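Local coordinates for ribosomal RNA methyltransferase, putative (Plasmodium falciparum, PDB 2PLW), which probably transfers a methyl group from S-adenosylmethionine to the 2'-O of a uridine in ribosomal RNA, its FtsJ-like methyltransferase domain being the part in this crystal, at residues Lys21-Tyr32 with Lys48-Met59. Numbering follows the deposited sequence.
Sequences KKNKIILDIGCY and KNKIIGIDKKIM. With SAM (S-adenosylmethionine), chain C.
D55 turns its carboxylate toward the loop after strand 24-29, where OD2 accepts a hydrogen bond from the Y32 N-H (2.9 Å), which comes from above the carboxylate plane, and another from the SAM O3' hydroxyl. D55 OD1 accepts from SAM O2' (2.6 Å) and, on its anti side, from the backbone N-H of K57, two residues on, which closes an Asx turn; four bonds thus fix the carboxylate's rotation. The K57 and Y32 side chains cross at about a right angle, with K57 CD over one ring face, offset toward the rim, and the lysine chain bends at chi3 (-97°) to bring NZ to a weak bond with O3'. I58 O approaches Y32 CE1 (3.3 Å) at the ring's edge, near its plane. C31 SG rests against the backbone at G53, where there is no side chain, and meets M59 SD (3.8 Å). Backbone hydrogen bonds join strands 24-29 and 49-55 in parallel register. Beside them L27 CD1 packs against I52 CG2 and I54 CD1, both at 3.7 Å. At the far end the N49 amide, lying nearly in plane with both acceptors, uses ND2 to link K21 O and K24 O (each 3.0 Å), while K48 runs alongside N23 and reaches OD1 with NZ. Helix 35-43 covers the face bearing I26, D28 and I51. This is the first beta-alpha-beta unit of a class I, Rossmann-like methyltransferase, with the ribose-binding acidic residue at the end of its second strand.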
ATOM      1  N   LYS A  21       9.519   8.635   7.132  1.00 24.69           N
ATOM      2  CA  LYS A  21      10.630   8.929   8.032  1.00 25.70           C
ATOM      3  C   LYS A  21      11.927   8.437   7.406  1.00 24.16           C
ATOM      4  O   LYS A  21      11.906   7.638   6.463  1.00 23.62           O
ATOM      5  CB  LYS A  21      10.397   8.228   9.373  1.00 25.48           C
ATOM      6  CG  LYS A  21       9.319   8.878  10.247  1.00 28.18           C
ATOM      7  CD  LYS A  21       8.977   8.088  11.516  1.00 28.60           C
ATOM      8  CE  LYS A  21       8.108   6.853  11.203  1.00 31.36           C
ATOM      9  NZ  LYS A  21       7.281   6.269  12.326  1.00 32.05           N
ATOM     10  N   LYS A  22      13.050   8.901   7.949  1.00 22.96           N
ATOM     11  CA  LYS A  22      14.366   8.514   7.457  1.00 22.98           C
ATOM     12  C   LYS A  22      14.659   7.026   7.673  1.00 21.18           C
ATOM     13  O   LYS A  22      14.125   6.414   8.589  1.00 22.14           O
ATOM     14  CB  LYS A  22      15.455   9.375   8.121  1.00 22.79           C
ATOM     15  CG  LYS A  22      15.623   9.141   9.607  1.00 24.65           C
ATOM     16  CD  LYS A  22      16.819   9.935  10.148  1.00 25.62           C
ATOM     17  CE  LYS A  22      17.119   9.593  11.604  1.00 29.74           C
ATOM     18  NZ  LYS A  22      16.041   9.971  12.593  1.00 34.86           N
ATOM     19  N   ASN A  23      15.515   6.469   6.823  1.00 20.13           N
ATOM     20  CA  ASN A  23      16.017   5.097   6.963  1.00 19.50           C
ATOM     21  C   ASN A  23      14.895   4.057   6.965  1.00 18.03           C
ATOM     22  O   ASN A  23      14.916   3.097   7.745  1.00 17.76           O
ATOM     23  CB  ASN A  23      16.913   4.941   8.215  1.00 19.57           C
ATOM     24  CG  ASN A  23      17.783   3.684   8.159  1.00 21.22           C
ATOM     25  OD1 ASN A  23      17.979   3.106   7.093  1.00 20.13           O
ATOM     26  ND2 ASN A  23      18.292   3.257   9.311  1.00 21.03           N
ATOM     27  N   LYS A  24      13.916   4.270   6.094  1.00 17.49           N
ATOM     28  CA  LYS A  24      12.834   3.298   5.924  1.00 15.94           C
ATOM     29  C   LYS A  24      12.803   2.777   4.505  1.00 15.49           C
ATOM     30  O   LYS A  24      13.087   3.525   3.552  1.00 14.60           O
ATOM     31  CB  LYS A  24      11.468   3.916   6.226  1.00 17.63           C
ATOM     32  CG  LYS A  24      11.323   4.525   7.649  1.00 18.32           C
ATOM     33  CD  LYS A  24      11.281   3.439   8.710  1.00 22.31           C
ATOM     34  CE  LYS A  24      11.340   4.021  10.123  1.00 22.15           C
ATOM     35  NZ  LYS A  24      11.437   2.919  11.126  1.00 25.04           N
ATOM     36  N   ILE A  25      12.431   1.506   4.383  1.00 13.91           N
ATOM     37  CA  ILE A  25      12.140   0.950   3.064  1.00 13.65           C
ATOM     38  C   ILE A  25      10.624   1.113   2.877  1.00 12.35           C
ATOM     39  O   ILE A  25       9.836   0.691   3.718  1.00 12.79           O
ATOM     40  CB  ILE A  25      12.566  -0.515   2.966  1.00 13.48           C
ATOM     41  CG1 ILE A  25      14.094  -0.629   3.124  1.00 14.63           C
ATOM     42  CG2 ILE A  25      12.122  -1.100   1.633  1.00 13.90           C
ATOM     43  CD1 ILE A  25      14.627  -2.086   2.989  1.00 16.04           C
ATOM     44  N   ILE A  26      10.236   1.693   1.753  1.00 11.97           N
ATOM     45  CA  ILE A  26       8.835   2.073   1.489  1.00 12.22           C
ATOM     46  C   ILE A  26       8.344   1.469   0.173  1.00 12.27           C
ATOM     47  O   ILE A  26       8.975   1.611  -0.877  1.00 11.91           O
ATOM     48  CB  ILE A  26       8.694   3.606   1.438  1.00 12.52           C
ATOM     49  CG1 ILE A  26       9.231   4.226   2.730  1.00 13.84           C
ATOM     50  CG2 ILE A  26       7.222   4.023   1.287  1.00 14.31           C
ATOM     51  CD1 ILE A  26       9.696   5.652   2.529  1.00 16.17           C
ATOM     52  N   LEU A  27       7.203   0.788   0.245  1.00 11.96           N
ATOM     53  CA  LEU A  27       6.574   0.194  -0.934  1.00 12.62           C
ATOM     54  C   LEU A  27       5.238   0.859  -1.208  1.00 12.42           C
ATOM     55  O   LEU A  27       4.409   0.990  -0.323  1.00 12.57           O
ATOM     56  CB  LEU A  27       6.356  -1.302  -0.713  1.00 11.72           C
ATOM     57  CG  LEU A  27       5.589  -2.050  -1.815  1.00 12.48           C
ATOM     58  CD1 LEU A  27       6.330  -2.012  -3.126  1.00 13.45           C
ATOM     59  CD2 LEU A  27       5.343  -3.492  -1.403  1.00 13.99           C
ATOM     60  N   ASP A  28       5.025   1.216  -2.469  1.00 13.04           N
ATOM     61  CA  ASP A  28       3.856   1.951  -2.904  1.00 13.38           C
ATOM     62  C   ASP A  28       3.138   1.059  -3.900  1.00 13.05           C
ATOM     63  O   ASP A  28       3.620   0.892  -5.027  1.00 11.98           O
ATOM     64  CB  ASP A  28       4.327   3.244  -3.571  1.00 14.10           C
ATOM     65  CG  ASP A  28       3.195   4.067  -4.140  1.00 17.22           C
ATOM     66  OD1 ASP A  28       2.069   3.991  -3.626  1.00 21.01           O
ATOM     67  OD2 ASP A  28       3.442   4.789  -5.142  1.00 20.89           O
ATOM     68  N   ILE A  29       2.035   0.456  -3.467  1.00 12.23           N
ATOM     69  CA  ILE A  29       1.307  -0.497  -4.301  1.00 13.02           C
ATOM     70  C   ILE A  29       0.232   0.249  -5.075  1.00 13.61           C
ATOM     71  O   ILE A  29      -0.436   1.127  -4.512  1.00 14.54           O
ATOM     72  CB  ILE A  29       0.666  -1.608  -3.453  1.00 13.22           C
ATOM     73  CG1 ILE A  29       1.757  -2.356  -2.673  1.00 12.72           C
ATOM     74  CG2 ILE A  29      -0.162  -2.574  -4.370  1.00 13.54           C
ATOM     75  CD1 ILE A  29       1.206  -3.445  -1.776  1.00 14.88           C
ATOM     76  N   GLY A  30       0.087  -0.094  -6.356  1.00 13.82           N
ATOM     77  CA  GLY A  30      -0.809   0.643  -7.249  1.00 13.92           C
ATOM     78  C   GLY A  30      -0.199   2.001  -7.561  1.00 14.81           C
ATOM     79  O   GLY A  30      -0.864   3.009  -7.414  1.00 15.22           O
ATOM     80  N   CYS A  31       1.068   2.033  -7.972  1.00 14.87           N
ATOM     81  CA  CYS A  31       1.823   3.296  -7.993  1.00 15.38           C
ATOM     82  C   CYS A  31       1.588   4.145  -9.240  1.00 16.19           C
ATOM     83  O   CYS A  31       1.986   5.315  -9.244  1.00 16.38           O
ATOM     84  CB  CYS A  31       3.342   3.069  -7.840  1.00 14.91           C
ATOM     85  SG  CYS A  31       4.058   2.024  -9.111  1.00 15.84           S
ATOM     86  N   TYR A  32       1.003   3.564 -10.296  1.00 16.06           N
ATOM     87  CA  TYR A  32       0.854   4.289 -11.581  1.00 16.79           C
ATOM     88  C   TYR A  32      -0.114   5.460 -11.439  1.00 17.38           C
ATOM     89  O   TYR A  32      -1.198   5.291 -10.884  1.00 17.45           O
ATOM     90  CB  TYR A  32       0.341   3.358 -12.676  1.00 17.32           C
ATOM     91  CG  TYR A  32       0.199   4.047 -14.011  1.00 17.77           C
ATOM     92  CD1 TYR A  32       1.178   3.920 -14.966  1.00 18.68           C
ATOM     93  CD2 TYR A  32      -0.921   4.840 -14.289  1.00 19.64           C
ATOM     94  CE1 TYR A  32       1.075   4.590 -16.189  1.00 21.46           C
ATOM     95  CE2 TYR A  32      -1.048   5.516 -15.493  1.00 21.76           C
ATOM     96  CZ  TYR A  32      -0.050   5.382 -16.440  1.00 21.38           C
ATOM     97  OH  TYR A  32      -0.157   6.028 -17.650  1.00 22.15           O
ATOM     98  N   LYS A  48      18.070   8.762   3.880  1.00 24.60           N
ATOM     99  CA  LYS A  48      18.388   7.511   3.217  1.00 22.80           C
ATOM    100  C   LYS A  48      17.094   6.691   3.250  1.00 22.02           C
ATOM    101  O   LYS A  48      16.512   6.509   4.327  1.00 21.23           O
ATOM    102  CB  LYS A  48      19.503   6.816   3.987  1.00 22.82           C
ATOM    103  CG  LYS A  48      19.700   5.380   3.606  1.00 21.08           C
ATOM    104  CD  LYS A  48      20.836   4.752   4.386  1.00 19.75           C
ATOM    105  CE  LYS A  48      20.934   3.261   4.040  1.00 17.09           C
ATOM    106  NZ  LYS A  48      19.796   2.529   4.700  1.00 19.83           N
ATOM    107  N   ASN A  49      16.650   6.214   2.081  1.00 20.52           N
ATOM    108  CA  ASN A  49      15.456   5.364   1.984  1.00 19.87           C
ATOM    109  C   ASN A  49      15.598   4.473   0.771  1.00 19.15           C
ATOM    110  O   ASN A  49      16.453   4.729  -0.066  1.00 19.48           O
ATOM    111  CB  ASN A  49      14.197   6.231   1.781  1.00 19.62           C
ATOM    112  CG  ASN A  49      13.844   7.082   2.998  1.00 20.95           C
ATOM    113  OD1 ASN A  49      14.214   8.262   3.057  1.00 24.24           O
ATOM    114  ND2 ASN A  49      13.113   6.504   3.966  1.00 17.25           N
ATOM    115  N   LYS A  50      14.775   3.424   0.682  1.00 18.01           N
ATOM    116  CA  LYS A  50      14.524   2.729  -0.582  1.00 17.42           C
ATOM    117  C   LYS A  50      13.042   2.912  -0.855  1.00 16.44           C
ATOM    118  O   LYS A  50      12.215   2.640   0.015  1.00 18.00           O
ATOM    119  CB  LYS A  50      14.794   1.236  -0.478  1.00 17.87           C
ATOM    120  CG  LYS A  50      16.197   0.819  -0.767  1.00 19.99           C
ATOM    121  CD  LYS A  50      16.357  -0.692  -0.575  1.00 21.95           C
ATOM    122  CE  LYS A  50      17.754  -1.144  -1.018  1.00 22.98           C
ATOM    123  NZ  LYS A  50      18.892  -0.333  -0.475  1.00 23.94           N
ATOM    124  N   ILE A  51      12.728   3.412  -2.039  1.00 15.16           N
ATOM    125  CA  ILE A  51      11.345   3.615  -2.464  1.00 14.23           C
ATOM    126  C   ILE A  51      11.047   2.649  -3.620  1.00 13.17           C
ATOM    127  O   ILE A  51      11.740   2.664  -4.633  1.00 13.65           O
ATOM    128  CB  ILE A  51      11.108   5.081  -2.872  1.00 14.45           C
ATOM    129  CG1 ILE A  51      11.507   6.012  -1.719  1.00 17.21           C
ATOM    130  CG2 ILE A  51       9.647   5.316  -3.223  1.00 12.69           C
ATOM    131  CD1 ILE A  51      11.813   7.409  -2.192  1.00 17.27           C
ATOM    132  N   ILE A  52      10.033   1.805  -3.439  1.00 12.72           N
ATOM    133  CA  ILE A  52       9.649   0.793  -4.437  1.00 11.91           C
ATOM    134  C   ILE A  52       8.184   1.016  -4.822  1.00 11.28           C
ATOM    135  O   ILE A  52       7.334   1.210  -3.965  1.00 12.77           O
ATOM    136  CB  ILE A  52       9.841  -0.665  -3.908  1.00 11.64           C
ATOM    137  CG1 ILE A  52      11.255  -0.864  -3.338  1.00 11.85           C
ATOM    138  CG2 ILE A  52       9.545  -1.679  -5.024  1.00 13.74           C
ATOM    139  CD1 ILE A  52      11.353  -1.987  -2.348  1.00 15.07           C
ATOM    140  N   GLY A  53       7.908   0.962  -6.119  1.00 11.69           N
ATOM    141  CA  GLY A  53       6.544   1.096  -6.630  1.00 11.88           C
ATOM    142  C   GLY A  53       6.151  -0.178  -7.328  1.00 12.31           C
ATOM    143  O   GLY A  53       6.956  -0.737  -8.094  1.00 12.91           O
ATOM    144  N   ILE A  54       4.904  -0.602  -7.127  1.00 11.61           N
ATOM    145  CA  ILE A  54       4.398  -1.774  -7.846  1.00 12.41           C
ATOM    146  C   ILE A  54       3.102  -1.378  -8.519  1.00 12.38           C
ATOM    147  O   ILE A  54       2.245  -0.797  -7.876  1.00 11.39           O
ATOM    148  CB  ILE A  54       4.134  -2.972  -6.910  1.00 12.18           C
ATOM    149  CG1 ILE A  54       5.465  -3.578  -6.445  1.00 15.06           C
ATOM    150  CG2 ILE A  54       3.385  -4.105  -7.712  1.00 12.77           C
ATOM    151  CD1 ILE A  54       5.298  -4.688  -5.414  1.00 13.45           C
ATOM    152  N   ASP A  55       2.943  -1.695  -9.800  1.00 13.02           N
ATOM    153  CA  ASP A  55       1.616  -1.565 -10.435  1.00 13.94           C
ATOM    154  C   ASP A  55       1.517  -2.562 -11.562  1.00 14.10           C
ATOM    155  O   ASP A  55       2.530  -2.938 -12.132  1.00 14.83           O
ATOM    156  CB  ASP A  55       1.425  -0.152 -11.001  1.00 12.76           C
ATOM    157  CG  ASP A  55      -0.012   0.209 -11.231  1.00 13.15           C
ATOM    158  OD1 ASP A  55      -0.670  -0.369 -12.124  1.00 16.72           O
ATOM    159  OD2 ASP A  55      -0.497   1.110 -10.532  1.00 14.94           O
ATOM    160  N   LYS A  56       0.295  -2.980 -11.889  1.00 15.66           N
ATOM    161  CA  LYS A  56       0.114  -3.848 -13.067  1.00 18.06           C
ATOM    162  C   LYS A  56       0.389  -3.067 -14.366  1.00 18.20           C
ATOM    163  O   LYS A  56       0.764  -3.660 -15.362  1.00 19.98           O
ATOM    164  CB  LYS A  56      -1.264  -4.527 -13.068  1.00 18.13           C
ATOM    165  CG  LYS A  56      -2.432  -3.580 -13.104  1.00 19.95           C
ATOM    166  CD  LYS A  56      -3.756  -4.223 -12.610  1.00 22.35           C
ATOM    167  CE  LYS A  56      -4.243  -5.310 -13.555  1.00 28.07           C
ATOM    168  NZ  LYS A  56      -5.638  -5.713 -13.200  1.00 33.17           N
ATOM    169  N   LYS A  57       0.222  -1.748 -14.320  1.00 18.63           N
ATOM    170  CA  LYS A  57       0.545  -0.852 -15.442  1.00 20.01           C
ATOM    171  C   LYS A  57       1.983  -0.322 -15.349  1.00 20.21           C
ATOM    172  O   LYS A  57       2.457   0.052 -14.270  1.00 20.01           O
ATOM    173  CB  LYS A  57      -0.404   0.340 -15.472  1.00 20.57           C
ATOM    174  CG  LYS A  57      -1.851   0.025 -15.831  1.00 23.47           C
ATOM    175  CD  LYS A  57      -2.642   1.340 -16.032  1.00 23.77           C
ATOM    176  CE  LYS A  57      -3.408   1.700 -14.740  1.00 30.71           C
ATOM    177  NZ  LYS A  57      -3.736   3.158 -14.526  1.00 32.16           N
ATOM    178  N   ILE A  58       2.648  -0.245 -16.492  1.00 20.33           N
ATOM    179  CA  ILE A  58       4.035   0.199 -16.531  1.00 20.26           C
ATOM    180  C   ILE A  58       4.115   1.695 -16.290  1.00 20.93           C
ATOM    181  O   ILE A  58       3.468   2.485 -16.988  1.00 21.38           O
ATOM    182  CB  ILE A  58       4.747  -0.200 -17.854  1.00 21.23           C
ATOM    183  CG1 ILE A  58       4.903  -1.720 -17.916  1.00 21.85           C
ATOM    184  CG2 ILE A  58       6.170   0.374 -17.884  1.00 21.70           C
ATOM    185  CD1 ILE A  58       5.041  -2.274 -19.302  1.00 25.64           C
ATOM    186  N   MET A  59       4.900   2.079 -15.283  1.00 20.52           N
ATOM    187  CA  MET A  59       5.020   3.470 -14.914  1.00 20.09           C
ATOM    188  C   MET A  59       6.260   4.017 -15.617  1.00 19.39           C
ATOM    189  O   MET A  59       7.249   3.303 -15.775  1.00 20.29           O
ATOM    190  CB  MET A  59       5.165   3.550 -13.394  1.00 20.03           C
ATOM    191  CG  MET A  59       5.549   4.889 -12.854  1.00 21.93           C
ATOM    192  SD  MET A  59       5.659   4.886 -11.059  1.00 20.61           S
ATOM    193  CE  MET A  59       7.356   4.352 -10.813  1.00 21.08           C
TER
HETATM  194  N   SAM C 203      -1.300   6.442  -6.102  1.00 21.44           N
HETATM  195  CA  SAM C 203      -1.109   6.575  -7.586  1.00 21.54           C
HETATM  196  C   SAM C 203      -0.409   7.885  -7.950  1.00 21.26           C
HETATM  197  O   SAM C 203      -0.356   8.785  -7.111  1.00 21.25           O
HETATM  198  OXT SAM C 203       0.134   8.072  -9.046  1.00 20.36           O
HETATM  199  CB  SAM C 203      -2.470   6.469  -8.285  1.00 21.36           C
HETATM  200  CG  SAM C 203      -2.956   5.025  -8.177  1.00 23.28           C
HETATM  201  SD  SAM C 203      -4.321   4.590  -9.273  1.00 28.18           S
HETATM  202  CE  SAM C 203      -5.622   5.529  -8.457  1.00 27.41           C
HETATM  203  C5' SAM C 203      -4.705   2.893  -8.764  1.00 22.22           C
HETATM  204  C4' SAM C 203      -3.719   1.902  -9.383  1.00 17.87           C
HETATM  205  O4' SAM C 203      -3.919   0.631  -8.759  1.00 18.07           O
HETATM  206  C3' SAM C 203      -3.869   1.672 -10.908  1.00 18.91           C
HETATM  207  O3' SAM C 203      -2.752   2.173 -11.610  1.00 18.51           O
HETATM  208  C2' SAM C 203      -3.983   0.147 -11.048  1.00 17.51           C
HETATM  209  O2' SAM C 203      -3.283  -0.443 -12.138  1.00 17.29           O
HETATM  210  C1' SAM C 203      -3.450  -0.329  -9.709  1.00 15.81           C
HETATM  211  N9  SAM C 203      -3.863  -1.671  -9.294  1.00 18.72           N
HETATM  212  C8  SAM C 203      -5.137  -2.184  -9.165  1.00 18.33           C
HETATM  213  N7  SAM C 203      -5.046  -3.452  -8.713  1.00 16.83           N
HETATM  214  C5  SAM C 203      -3.730  -3.744  -8.549  1.00 17.67           C
HETATM  215  C6  SAM C 203      -3.048  -4.879  -8.107  1.00 17.20           C
HETATM  216  N6  SAM C 203      -3.700  -5.975  -7.745  1.00 16.52           N
HETATM  217  N1  SAM C 203      -1.678  -4.874  -8.036  1.00 18.26           N
HETATM  218  C2  SAM C 203      -0.946  -3.756  -8.394  1.00 18.01           C
HETATM  219  N3  SAM C 203      -1.616  -2.624  -8.818  1.00 16.31           N
HETATM  220  C4  SAM C 203      -2.977  -2.632  -8.908  1.00 17.56           C